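Local coordinates for protein putative enoyl-CoA hydratase (Streptomyces coelicolor A3, PDB 3G64) that probably acts as a crotonase-family enzyme, hydrating the double bond of enoyl-CoA thioesters or carrying out a related acyl-CoA reaction, at residues R17-E22 against A28-A33; D51-L56 against R63-A68; P115-L120 against R214-G219; A132-F137 against A163-R168; F137-P142 against D206-T211. One frame throughout, in Å; residues are numbered along the deposited sequence.

Contact 1 of 5, residues R17-E22 against A28-A33; sequences RHLRVE and ATVTLA
Arg20 and Thr31, then Glu22 and Thr29, are the hydrogen-bonded antiparallel pairs of a beta hairpin whose segments 19-22 and 28-32 run antiparallel at 165°. Both pairs bond in both directions: Arg20 N gives to Thr31 O at 3.0 Å, and Thr29 N gives an almost straight bond to Glu22 O at 2.7 Å. Between them, Val21 faces Val30 as a non-hydrogen-bonded pair. Val30 CA makes a CA-H...O contact with Arg20 O, 3.2 Å from CA to O.

Two waters add polar links. One accepts from Ala33 N and donates to His18 O, continuing the join beyond the strands; the other sits among Glu22 OE1, Thr29 O and Thr31 OG1, 2.6 Å from the last.

Arg20 and Thr31 lie side by side. The Arg20 chain bends at chi3 (-51°), laying a face of its guanidinium over Thr31 CB, while NH2 forms a salt bridge with Glu70. The apolar contact is on the other face, where the Leu19 and Val30 side chains cross obliquely, Leu19 CD2 3.8 Å from Val30 CG1, and Leu49 and Leu52 of helix 43-58 pack.

The edge hairpin is thus two-sided, with charge and water on the Arg20 face and hydrocarbon on the Val30 face.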
# COMPACT_ATOMS: atom_id res chain seq x y z
N ARG A 17 -1.60 29.25 23.77
CA ARG A 17 -1.84 30.57 23.20
C ARG A 17 -1.95 30.57 21.68
O ARG A 17 -2.55 31.46 21.10
CB ARG A 17 -0.75 31.55 23.67
CG ARG A 17 -0.69 31.71 25.19
CD ARG A 17 0.48 32.60 25.65
NE ARG A 17 1.62 31.81 26.11
CZ ARG A 17 1.98 31.69 27.39
NH1 ARG A 17 3.03 30.95 27.73
NH2 ARG A 17 1.28 32.33 28.33
N HIS A 18 -1.37 29.56 21.03
CA HIS A 18 -1.30 29.55 19.57
C HIS A 18 -2.24 28.60 18.86
O HIS A 18 -2.18 28.46 17.64
CB HIS A 18 0.15 29.32 19.14
CG HIS A 18 1.09 30.25 19.82
ND1 HIS A 18 1.19 31.58 19.49
CD2 HIS A 18 1.91 30.06 20.88
CE1 HIS A 18 2.07 32.17 20.28
NE2 HIS A 18 2.52 31.26 21.14
N LEU A 19 -3.10 27.95 19.62
CA LEU A 19 -4.23 27.21 19.07
C LEU A 19 -5.26 27.16 20.18
O LEU A 19 -4.96 27.52 21.33
CB LEU A 19 -3.82 25.81 18.59
CG LEU A 19 -2.75 25.05 19.36
CD1 LEU A 19 -3.31 24.61 20.69
CD2 LEU A 19 -2.21 23.83 18.61
N ARG A 20 -6.47 26.74 19.86
CA ARG A 20 -7.50 26.64 20.89
C ARG A 20 -7.68 25.19 21.29
O ARG A 20 -7.89 24.32 20.44
CB ARG A 20 -8.83 27.25 20.44
CG ARG A 20 -9.90 27.24 21.53
CD ARG A 20 -11.32 27.30 20.95
NE ARG A 20 -11.44 28.40 20.01
CZ ARG A 20 -12.21 28.39 18.93
NH1 ARG A 20 -12.95 27.31 18.64
NH2 ARG A 20 -12.23 29.45 18.13
N VAL A 21 -7.59 24.93 22.60
CA VAL A 21 -7.67 23.58 23.12
C VAL A 21 -8.80 23.50 24.15
O VAL A 21 -8.78 24.23 25.13
CB VAL A 21 -6.38 23.15 23.83
CG1 VAL A 21 -6.49 21.68 24.28
CG2 VAL A 21 -5.21 23.32 22.91
N GLU A 22 -9.76 22.62 23.90
CA GLU A 22 -10.90 22.38 24.79
C GLU A 22 -11.01 20.90 24.98
O GLU A 22 -10.96 20.15 24.00
CB GLU A 22 -12.21 22.84 24.13
CG GLU A 22 -12.20 24.29 23.65
CD GLU A 22 -13.40 24.65 22.76
OE1 GLU A 22 -13.53 24.13 21.63
OE2 GLU A 22 -14.21 25.49 23.21
N ALA A 28 -10.62 15.81 23.33
CA ALA A 28 -9.96 17.09 23.10
C ALA A 28 -10.36 17.63 21.73
O ALA A 28 -10.38 16.89 20.74
CB ALA A 28 -8.46 16.92 23.17
N THR A 29 -10.67 18.92 21.67
CA THR A 29 -10.84 19.59 20.38
C THR A 29 -9.76 20.65 20.23
O THR A 29 -9.61 21.52 21.08
CB THR A 29 -12.23 20.24 20.24
OG1 THR A 29 -13.23 19.24 20.51
CG2 THR A 29 -12.42 20.77 18.83
N VAL A 30 -8.98 20.53 19.16
CA VAL A 30 -7.92 21.49 18.89
C VAL A 30 -8.36 22.24 17.65
O VAL A 30 -8.46 21.67 16.55
CB VAL A 30 -6.55 20.79 18.65
CG1 VAL A 30 -5.44 21.82 18.35
CG2 VAL A 30 -6.16 19.92 19.86
N THR A 31 -8.68 23.51 17.82
CA THR A 31 -9.05 24.31 16.67
C THR A 31 -7.90 25.23 16.30
O THR A 31 -7.46 26.05 17.13
CB THR A 31 -10.31 25.13 16.96
OG1 THR A 31 -11.32 24.26 17.50
CG2 THR A 31 -10.78 25.78 15.67
N LEU A 32 -7.42 25.10 15.07
CA LEU A 32 -6.37 25.99 14.57
C LEU A 32 -6.79 27.46 14.67
O LEU A 32 -7.95 27.81 14.45
CB LEU A 32 -6.02 25.65 13.13
CG LEU A 32 -5.55 24.20 12.99
CD1 LEU A 32 -5.35 23.89 11.53
CD2 LEU A 32 -4.23 23.99 13.81
N ALA A 33 -5.82 28.30 15.01
CA ALA A 33 -6.04 29.73 15.10
C ALA A 33 -5.90 30.44 13.73
O ALA A 33 -5.21 29.95 12.81
CB ALA A 33 -5.07 30.33 16.13
O HOH W 1 -3.17 27.31 15.36
O HOH W 2 -11.09 23.91 20.08

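Contact 2 of 5, residues D51-L56 against R63-A68; sequences DLLAEL and RALVLA
Leu65 of strand 64-69 points its side chain at Leu53 and Leu56 of helix 43-58, packing the helix of a beta-alpha-beta crossover against the second of its two parallel strands. The first strand of the unit, 27-32, lies beside 64-69 in the sheet of the crotonase fold. All three leucines are buried, and the contact between the two segments is purely apolar.

Leu65 meets both helix residues crosswise: its side chain stands at about a right angle to that of Leu56 and likewise to that of Leu53. Its CG lies anti to the backbone N (chi1 -179°), which extends the side chain from the strand toward the helix. Leu53 and Leu56, one helical turn apart, both keep CG beside their own backbone N. Leu56 is aimed directly at the strand, whereas Leu53 leaves the helix more obliquely and approaches through CD2.

The surroundings complete the apolar layer. Ala28 and Val30 of the adjoining strand and Phe114 of a loop also touch Leu65, while Leu53 leans on Ala108 and Val109 of helix 92-111, a second helix on this side of the sheet.

One methyl of the strand serves both helix residues: Leu65 CD1 is 3.8 Å from Leu56 CD1 and 4.2 Å from Leu53 CD2.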
# COMPACT_ATOMS: atom_id res chain seq x y z
N ASP A 51 4.13 20.27 21.49
CA ASP A 51 4.17 20.21 22.94
C ASP A 51 2.85 19.77 23.55
O ASP A 51 2.84 19.08 24.57
CB ASP A 51 4.59 21.56 23.50
CG ASP A 51 6.03 21.91 23.14
OD1 ASP A 51 6.83 20.98 22.89
OD2 ASP A 51 6.34 23.12 23.11
N LEU A 52 1.74 20.18 22.93
CA LEU A 52 0.41 19.73 23.37
C LEU A 52 0.28 18.23 23.18
O LEU A 52 -0.15 17.54 24.09
CB LEU A 52 -0.73 20.46 22.64
CG LEU A 52 -2.12 19.88 22.87
CD1 LEU A 52 -2.55 20.12 24.33
CD2 LEU A 52 -3.16 20.46 21.91
N LEU A 53 0.65 17.72 22.01
CA LEU A 53 0.52 16.28 21.79
C LEU A 53 1.39 15.51 22.78
O LEU A 53 0.96 14.48 23.31
CB LEU A 53 0.87 15.88 20.36
CG LEU A 53 -0.16 16.36 19.33
CD1 LEU A 53 0.34 16.12 17.92
CD2 LEU A 53 -1.53 15.69 19.54
N ALA A 54 2.59 16.01 23.05
CA ALA A 54 3.48 15.32 23.99
C ALA A 54 2.84 15.31 25.38
O ALA A 54 2.83 14.30 26.09
CB ALA A 54 4.87 16.00 24.04
N GLU A 55 2.26 16.43 25.76
CA GLU A 55 1.60 16.53 27.06
C GLU A 55 0.36 15.61 27.17
O GLU A 55 0.22 14.87 28.16
CB GLU A 55 1.24 17.98 27.37
CG GLU A 55 0.71 18.12 28.78
CD GLU A 55 0.12 19.49 29.06
OE1 GLU A 55 0.90 20.47 29.00
OE2 GLU A 55 -1.11 19.55 29.36
N LEU A 56 -0.53 15.65 26.18
CA LEU A 56 -1.69 14.75 26.19
C LEU A 56 -1.25 13.27 26.16
O LEU A 56 -1.92 12.41 26.71
CB LEU A 56 -2.61 15.01 25.00
CG LEU A 56 -3.19 16.42 24.92
CD1 LEU A 56 -4.08 16.63 23.71
CD2 LEU A 56 -3.94 16.74 26.22
N ARG A 63 -9.33 10.47 25.23
CA ARG A 63 -9.62 9.23 24.55
C ARG A 63 -9.88 9.46 23.08
O ARG A 63 -10.07 8.51 22.33
CB ARG A 63 -10.82 8.51 25.21
CG ARG A 63 -10.61 8.19 26.70
CD ARG A 63 -11.71 7.31 27.34
NE ARG A 63 -13.08 7.84 27.25
CZ ARG A 63 -13.59 8.80 28.03
NH1 ARG A 63 -12.87 9.38 28.98
NH2 ARG A 63 -14.85 9.18 27.85
N ALA A 64 -9.89 10.73 22.66
CA ALA A 64 -10.04 11.08 21.24
C ALA A 64 -9.68 12.54 21.06
O ALA A 64 -9.87 13.36 21.97
CB ALA A 64 -11.47 10.84 20.74
N LEU A 65 -9.20 12.87 19.87
CA LEU A 65 -8.88 14.26 19.58
C LEU A 65 -9.39 14.64 18.19
O LEU A 65 -9.17 13.92 17.20
CB LEU A 65 -7.37 14.50 19.74
CG LEU A 65 -6.87 15.94 19.49
CD1 LEU A 65 -5.59 16.21 20.26
CD2 LEU A 65 -6.67 16.21 18.01
N VAL A 66 -10.08 15.76 18.14
CA VAL A 66 -10.54 16.36 16.89
C VAL A 66 -9.65 17.53 16.55
O VAL A 66 -9.38 18.41 17.40
CB VAL A 66 -11.99 16.85 17.00
CG1 VAL A 66 -12.42 17.55 15.70
CG2 VAL A 66 -12.94 15.70 17.34
N LEU A 67 -9.16 17.54 15.32
CA LEU A 67 -8.38 18.66 14.82
C LEU A 67 -9.28 19.43 13.83
O LEU A 67 -9.76 18.88 12.85
CB LEU A 67 -7.11 18.13 14.13
CG LEU A 67 -6.09 19.11 13.49
CD1 LEU A 67 -5.65 20.18 14.48
CD2 LEU A 67 -4.84 18.36 12.93
N ALA A 68 -9.50 20.71 14.10
CA ALA A 68 -10.45 21.50 13.31
C ALA A 68 -9.87 22.86 12.93
O ALA A 68 -8.86 23.29 13.49
CB ALA A 68 -11.73 21.66 14.06

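Contact 3 of 5, residues P115-L120 against R214-G219; sequences PVIAAL and RRLADG
The pyrrolidine ring of Pro115, just ahead of strand 116-120, is the one ring in this contact, and it meets Leu216 along its CB-CG bond: Leu216 CD1 is 3.8 Å from Pro115 CB and 3.9 Å from Pro115 CG. The ring and the leucine slide past each other in opposite directions, bringing Leu216 CB to 4.2 Å from Pro115 CG as well.

Ile117, two residues on and within the strand, approaches differently. It and Leu216 reach toward each other tip to tip, ending with Ile117 CD1 3.8 Å from Leu216 CD1. A single leucine methyl is therefore shared by the proline ring and the isoleucine end. With CG beside its own backbone N (chi1 -72°), Leu216 projects from helix 205-217 toward the strand and presents CD1 to both partners. All three residues are buried and the contact is wholly hydrocarbon.

Phe137 of the neighbouring strand packs on both Ile117 and Leu216. Leu181 of a second subunit also touches Leu216, and Met180 of that subunit touches Pro115, which places this end of the helix at the subunit interface.

A parallel strand and the residue leading into it, presenting Ile117 and Pro115 to a helix that returns from far along the sequence, form the layered alpha/beta packing of the crotonase fold, here beside the contact between subunits of the trimer.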
# COMPACT_ATOMS: atom_id res chain seq x y z
N PRO A 115 -7.16 8.06 19.08
CA PRO A 115 -7.49 8.39 17.70
C PRO A 115 -7.57 9.90 17.49
O PRO A 115 -8.06 10.66 18.34
CB PRO A 115 -8.91 7.78 17.49
CG PRO A 115 -9.34 7.25 18.81
CD PRO A 115 -8.26 7.41 19.83
N VAL A 116 -7.08 10.32 16.33
CA VAL A 116 -7.13 11.72 15.95
C VAL A 116 -8.04 11.82 14.74
O VAL A 116 -7.92 11.02 13.80
CB VAL A 116 -5.70 12.23 15.62
CG1 VAL A 116 -5.75 13.63 15.00
CG2 VAL A 116 -4.85 12.20 16.89
N ILE A 117 -8.96 12.78 14.77
CA ILE A 117 -9.94 12.96 13.71
C ILE A 117 -9.80 14.37 13.11
O ILE A 117 -9.85 15.36 13.84
CB ILE A 117 -11.36 12.79 14.30
CG1 ILE A 117 -11.49 11.40 14.94
CG2 ILE A 117 -12.46 13.11 13.26
CD1 ILE A 117 -12.35 11.39 16.16
N ALA A 118 -9.60 14.46 11.80
CA ALA A 118 -9.55 15.78 11.14
C ALA A 118 -10.91 16.14 10.57
O ALA A 118 -11.50 15.36 9.79
CB ALA A 118 -8.47 15.80 10.05
N ALA A 119 -11.43 17.29 10.98
CA ALA A 119 -12.74 17.76 10.53
C ALA A 119 -12.49 18.68 9.35
O ALA A 119 -12.06 19.83 9.54
CB ALA A 119 -13.45 18.54 11.68
N LEU A 120 -12.72 18.20 8.14
CA LEU A 120 -12.25 18.90 6.94
C LEU A 120 -13.36 19.60 6.15
O LEU A 120 -14.46 19.08 6.00
CB LEU A 120 -11.54 17.93 5.99
CG LEU A 120 -10.36 17.11 6.53
CD1 LEU A 120 -9.88 16.19 5.44
CD2 LEU A 120 -9.25 18.06 6.95
N ARG A 214 -16.87 11.15 20.00
CA ARG A 214 -17.64 10.67 21.13
C ARG A 214 -17.91 9.15 21.02
O ARG A 214 -17.85 8.44 22.01
CB ARG A 214 -18.97 11.46 21.22
CG ARG A 214 -19.84 11.07 22.41
CD ARG A 214 -19.04 11.08 23.71
NE ARG A 214 -18.61 12.44 24.03
CZ ARG A 214 -17.66 12.75 24.90
NH1 ARG A 214 -17.02 11.79 25.57
NH2 ARG A 214 -17.35 14.02 25.11
N ARG A 215 -18.22 8.68 19.82
CA ARG A 215 -18.36 7.25 19.59
C ARG A 215 -17.10 6.49 20.01
O ARG A 215 -17.19 5.48 20.72
CB ARG A 215 -18.68 6.97 18.11
CG ARG A 215 -18.74 5.47 17.82
CD ARG A 215 -19.12 5.14 16.39
NE ARG A 215 -19.18 3.69 16.25
CZ ARG A 215 -19.26 3.02 15.10
NH1 ARG A 215 -19.28 3.66 13.94
NH2 ARG A 215 -19.30 1.70 15.11
N LEU A 216 -15.94 6.99 19.59
CA LEU A 216 -14.66 6.37 19.96
C LEU A 216 -14.40 6.49 21.46
O LEU A 216 -13.98 5.53 22.08
CB LEU A 216 -13.50 7.00 19.16
CG LEU A 216 -13.46 6.60 17.68
CD1 LEU A 216 -12.69 7.63 16.86
CD2 LEU A 216 -12.85 5.23 17.52
N ALA A 217 -14.70 7.66 22.03
CA ALA A 217 -14.44 7.90 23.45
C ALA A 217 -15.38 7.09 24.37
O ALA A 217 -15.08 6.89 25.54
CB ALA A 217 -14.53 9.38 23.79
N ASP A 218 -16.49 6.64 23.81
CA ASP A 218 -17.44 5.81 24.53
C ASP A 218 -17.04 4.33 24.47
O ASP A 218 -17.63 3.49 25.16
CB ASP A 218 -18.85 5.96 23.93
CG ASP A 218 -19.54 7.26 24.37
OD1 ASP A 218 -19.13 7.88 25.38
OD2 ASP A 218 -20.51 7.66 23.69
N GLY A 219 -16.06 4.02 23.63
CA GLY A 219 -15.65 2.64 23.42
C GLY A 219 -14.50 2.23 24.32
O GLY A 219 -14.10 2.98 25.22

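Contact 4 of 5, residues A132-F137 against A163-R168; sequences ALAADF and AYLLPR
In helix 162-170, whose Leu165 and Leu166 meet Leu133 across this contact, Arg168 NH1 gives a hydrogen bond to Tyr164 O at 2.9 Å. The oxygen lies close to the guanidinium plane, and NH1 approaches at 118° to the C=O, tilted 19° from the carbonyl plane. The arginine side chain folds back over the tyrosine ring: Tyr164 CE1 sits above the centre of the guanidinium group, and Arg168 NE lies over the rim of the ring. Arg168 NH2 goes on to bond Glu234 O of a third subunit. Pro167, having no N-H to give, marks a kink in this helix.

The side chains meet only through hydrocarbon, though Leu133 CD2 also rests on the backbone atom Leu166 N (3.8 Å). Leu133 slides past Leu165 in the opposite direction, Leu133 CD2 lying 3.8 Å from Leu165 CB. It crosses Leu166 at about a right angle, with Leu133 CD1 3.9 Å from Leu166 CD1. Its CG is anti to the backbone N (chi1 -176°), which carries the fork between the two leucines. The helix it belongs to, 127-134, leads into strand 137-140; in crotonases, and so probably here, the start of this helix helps form the oxyanion hole for the thioester, and the contact lies at the opposite end. With an alanine at Leu133, both methyls would be gone and a gap would probably open beside Leu165 CB and Leu166 CD1.

Ala134 adds a smaller touch, its CB 4.0 Å from Leu165 CD1. Val106 of helix 92-111 packs on both Ala134 and Leu165, and Leu178 and Leu179 of helix 172-181 on Leu166.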
# COMPACT_ATOMS: atom_id res chain seq x y z
N ALA A 132 -3.91 16.49 7.91
CA ALA A 132 -5.11 15.70 7.63
C ALA A 132 -4.74 14.24 7.33
O ALA A 132 -5.33 13.31 7.85
CB ALA A 132 -5.89 16.32 6.45
N LEU A 133 -3.73 14.06 6.49
CA LEU A 133 -3.31 12.72 6.09
C LEU A 133 -2.80 11.89 7.29
O LEU A 133 -2.96 10.67 7.32
CB LEU A 133 -2.20 12.86 5.02
CG LEU A 133 -1.62 11.63 4.33
CD1 LEU A 133 -2.73 10.93 3.53
CD2 LEU A 133 -0.47 12.06 3.42
N ALA A 134 -2.22 12.55 8.28
CA ALA A 134 -1.66 11.84 9.43
C ALA A 134 -2.75 11.37 10.42
O ALA A 134 -2.56 10.41 11.16
CB ALA A 134 -0.62 12.69 10.15
N ALA A 135 -3.87 12.08 10.42
CA ALA A 135 -4.99 11.74 11.29
C ALA A 135 -5.45 10.31 11.04
O ALA A 135 -5.27 9.76 9.94
CB ALA A 135 -6.18 12.74 11.05
N ASP A 136 -6.02 9.69 12.06
CA ASP A 136 -6.58 8.37 11.89
C ASP A 136 -7.84 8.41 11.04
O ASP A 136 -8.09 7.48 10.24
CB ASP A 136 -6.83 7.76 13.27
CG ASP A 136 -5.55 7.74 14.11
OD1 ASP A 136 -4.66 6.94 13.78
OD2 ASP A 136 -5.41 8.57 15.04
N PHE A 137 -8.62 9.49 11.20
CA PHE A 137 -9.88 9.66 10.46
C PHE A 137 -9.92 11.03 9.80
O PHE A 137 -9.52 12.03 10.42
CB PHE A 137 -11.12 9.49 11.37
CG PHE A 137 -11.24 8.14 12.02
CD1 PHE A 137 -12.05 7.16 11.46
CD2 PHE A 137 -10.57 7.86 13.20
CE1 PHE A 137 -12.18 5.91 12.07
CE2 PHE A 137 -10.68 6.60 13.82
CZ PHE A 137 -11.48 5.63 13.24
N ALA A 163 5.55 11.86 1.83
CA ALA A 163 5.94 10.87 0.84
C ALA A 163 6.00 9.46 1.46
O ALA A 163 6.02 8.45 0.74
CB ALA A 163 7.28 11.22 0.19
N TYR A 164 6.03 9.40 2.79
CA TYR A 164 5.87 8.11 3.48
C TYR A 164 4.38 7.77 3.59
O TYR A 164 3.94 6.66 3.21
CB TYR A 164 6.50 8.19 4.87
CG TYR A 164 6.22 7.00 5.77
CD1 TYR A 164 7.07 5.87 5.76
CD2 TYR A 164 5.12 7.00 6.63
CE1 TYR A 164 6.81 4.77 6.59
CE2 TYR A 164 4.85 5.89 7.46
CZ TYR A 164 5.69 4.79 7.44
OH TYR A 164 5.40 3.71 8.29
N LEU A 165 3.58 8.70 4.10
CA LEU A 165 2.18 8.38 4.33
C LEU A 165 1.36 8.25 3.05
O LEU A 165 0.55 7.34 2.91
CB LEU A 165 1.54 9.43 5.21
CG LEU A 165 2.02 9.44 6.66
CD1 LEU A 165 1.51 10.73 7.35
CD2 LEU A 165 1.55 8.18 7.42
N LEU A 166 1.57 9.16 2.09
CA LEU A 166 0.59 9.22 0.99
C LEU A 166 0.52 7.91 0.20
O LEU A 166 -0.56 7.40 -0.04
CB LEU A 166 0.79 10.45 0.09
CG LEU A 166 -0.36 10.75 -0.89
CD1 LEU A 166 -1.75 10.98 -0.23
CD2 LEU A 166 0.04 11.94 -1.76
N PRO A 167 1.68 7.35 -0.20
CA PRO A 167 1.53 6.09 -0.95
C PRO A 167 0.92 4.98 -0.11
O PRO A 167 0.37 4.04 -0.70
CB PRO A 167 2.97 5.66 -1.28
CG PRO A 167 3.84 6.73 -0.78
CD PRO A 167 3.06 7.85 -0.17
N ARG A 168 1.05 5.05 1.22
CA ARG A 168 0.47 4.00 2.06
C ARG A 168 -1.04 4.17 2.23
O ARG A 168 -1.74 3.23 2.65
CB ARG A 168 1.17 3.95 3.43
CG ARG A 168 2.57 3.32 3.30
CD ARG A 168 3.44 3.65 4.48
NE ARG A 168 4.72 2.92 4.41
CZ ARG A 168 5.81 3.32 3.75
NH1 ARG A 168 5.79 4.45 3.05
NH2 ARG A 168 6.93 2.58 3.79

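Contact 5 of 5, residues F137-P142 against D206-T211; sequences FRVADP and DEAART. With GOL (glycerol), chain F.
Strand 137-140 and helix 205-217 come nearest at Val139 and Ala209, with 6.0 Å between their CA atoms, a close approach consistent with the small Ala208 and Ala209 on the helix. Val139 points at the helix, and its CG1, anti to the backbone N (chi1 174°), is the methyl that makes the contact. It rests 3.8 Å from Ala208 CB and 3.9 Å from the backbone atom Ala209 N, so that it packs against the helix surface itself. Ala209 adds its own methyl, with CB 4.4 Å from Val139 CB. Nothing polar joins the strand and helix directly here.

Nearer the start of the helix, a glycerol molecule, probably from the crystallisation liquor, bridges two acidic residues. Its O1 donates to Asp141 OD1 at 2.8 Å. Its O2 accepts from Asp206 N at 3.2 Å; the Asp206 carboxylate, whose CG lies beside that same backbone N (chi1 -65°), turns OD2 toward the same hydroxyl, though their very short separation makes the detail doubtful. The glycerol is also bonded to Ala205 N, so it meets N-H groups of the first helical turn. Asp141 OD1 has a second donor in Gly203 N, and OD2 is bonded to Ser143 OG.

Thr200, in the loop before the helix, touches both Val139 and Ala208. Ile117 of the adjacent strand 116-120 packs on Val139, Ala119 of that strand meets Ala209, and Leu212, further along helix 205-217, also reaches Val139.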
# COMPACT_ATOMS: atom_id res chain seq x y z
N PHE A 137 -8.62 9.49 11.20
CA PHE A 137 -9.88 9.66 10.46
C PHE A 137 -9.92 11.03 9.80
O PHE A 137 -9.52 12.03 10.42
CB PHE A 137 -11.12 9.49 11.37
CG PHE A 137 -11.24 8.14 12.02
CD1 PHE A 137 -12.05 7.16 11.46
CD2 PHE A 137 -10.57 7.86 13.20
CE1 PHE A 137 -12.18 5.91 12.07
CE2 PHE A 137 -10.68 6.60 13.82
CZ PHE A 137 -11.48 5.63 13.24
N ARG A 138 -10.41 11.07 8.56
CA ARG A 138 -10.71 12.32 7.86
C ARG A 138 -12.23 12.39 7.58
O ARG A 138 -12.78 11.66 6.75
CB ARG A 138 -9.92 12.46 6.56
CG ARG A 138 -8.40 12.80 6.77
CD ARG A 138 -7.51 12.31 5.61
NE ARG A 138 -7.56 10.85 5.56
CZ ARG A 138 -6.94 10.05 6.43
NH1 ARG A 138 -7.10 8.73 6.34
NH2 ARG A 138 -6.17 10.54 7.40
N VAL A 139 -12.90 13.26 8.32
CA VAL A 139 -14.35 13.49 8.17
C VAL A 139 -14.52 14.79 7.39
O VAL A 139 -14.18 15.87 7.88
CB VAL A 139 -15.00 13.55 9.56
CG1 VAL A 139 -16.47 13.94 9.48
CG2 VAL A 139 -14.81 12.19 10.29
N ALA A 140 -15.02 14.69 6.17
CA ALA A 140 -14.90 15.75 5.19
C ALA A 140 -16.24 16.11 4.60
O ALA A 140 -17.02 15.20 4.27
CB ALA A 140 -13.97 15.30 4.06
N ASP A 141 -16.49 17.41 4.43
CA ASP A 141 -17.69 17.84 3.69
C ASP A 141 -17.32 18.00 2.21
O ASP A 141 -16.14 17.90 1.86
CB ASP A 141 -18.42 19.04 4.35
CG ASP A 141 -17.97 20.41 3.84
OD1 ASP A 141 -18.47 21.42 4.40
OD2 ASP A 141 -17.15 20.50 2.91
N PRO A 142 -18.34 18.17 1.35
CA PRO A 142 -18.12 18.16 -0.10
C PRO A 142 -17.29 19.31 -0.62
O PRO A 142 -16.87 19.23 -1.78
CB PRO A 142 -19.55 18.30 -0.68
CG PRO A 142 -20.43 17.70 0.37
CD PRO A 142 -19.77 18.07 1.70
N ASP A 206 -17.75 19.42 11.18
CA ASP A 206 -17.41 19.56 12.60
C ASP A 206 -18.33 18.74 13.51
O ASP A 206 -17.89 18.09 14.45
CB ASP A 206 -17.42 21.04 13.02
CG ASP A 206 -16.32 21.84 12.30
OD1 ASP A 206 -15.14 21.51 12.46
OD2 ASP A 206 -16.62 22.82 11.58
N GLU A 207 -19.62 18.74 13.19
CA GLU A 207 -20.60 18.02 13.98
C GLU A 207 -20.36 16.52 13.85
O GLU A 207 -20.33 15.79 14.85
CB GLU A 207 -22.00 18.41 13.51
CG GLU A 207 -23.08 17.45 13.90
CD GLU A 207 -24.47 17.95 13.47
OE1 GLU A 207 -24.66 18.29 12.28
OE2 GLU A 207 -25.36 18.00 14.35
N ALA A 208 -20.15 16.05 12.62
CA ALA A 208 -19.90 14.63 12.41
C ALA A 208 -18.56 14.20 13.04
O ALA A 208 -18.45 13.11 13.57
CB ALA A 208 -19.93 14.29 10.93
N ALA A 209 -17.56 15.08 13.03
CA ALA A 209 -16.27 14.76 13.66
C ALA A 209 -16.45 14.60 15.15
O ALA A 209 -15.92 13.69 15.78
CB ALA A 209 -15.23 15.83 13.35
N ARG A 210 -17.23 15.50 15.73
CA ARG A 210 -17.52 15.44 17.15
C ARG A 210 -18.30 14.16 17.53
O ARG A 210 -18.07 13.59 18.60
CB ARG A 210 -18.31 16.68 17.58
CG ARG A 210 -18.70 16.64 19.03
CD ARG A 210 -19.46 17.87 19.44
NE ARG A 210 -20.21 17.57 20.65
CZ ARG A 210 -21.25 18.27 21.08
NH1 ARG A 210 -21.67 19.34 20.40
NH2 ARG A 210 -21.87 17.90 22.20
N THR A 211 -19.21 13.74 16.67
CA THR A 211 -20.00 12.52 16.91
C THR A 211 -19.07 11.31 16.84
O THR A 211 -19.10 10.42 17.70
CB THR A 211 -21.17 12.39 15.87
OG1 THR A 211 -22.14 13.43 16.08
CG2 THR A 211 -21.87 11.03 15.98
C1 GOL F . -17.66 22.26 7.70
O1 GOL F . -18.53 21.27 7.23
C2 GOL F . -18.33 23.06 8.80
O2 GOL F . -18.30 22.33 10.01
C3 GOL F . -17.70 24.45 8.93
O3 GOL F . -18.13 25.22 7.82

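In the fold
Along the chain, contacts 1 and 2 come first and in series: the hairpin of contact 1 supplies strand 27-32, which begins the beta-alpha-beta unit closed by contact 2, their centres 9 Å apart. Strands 64-69, 116-120 and 137-140 then follow side by side in one sheet, carrying contacts 2, 3 and 5. Helix 205-217 is shared by contacts 3 and 5 (centres 9 Å apart) and returns late in the sequence, so contact 3 spans both contact 4 and contact 5. Those two share Phe137, though their centres are 17 Å apart. Contacts 3, 4 and 5 reach a second subunit, and contact 4 a third as well; 1 and 2 touch none, so the hairpin edge lies away from the other subunits.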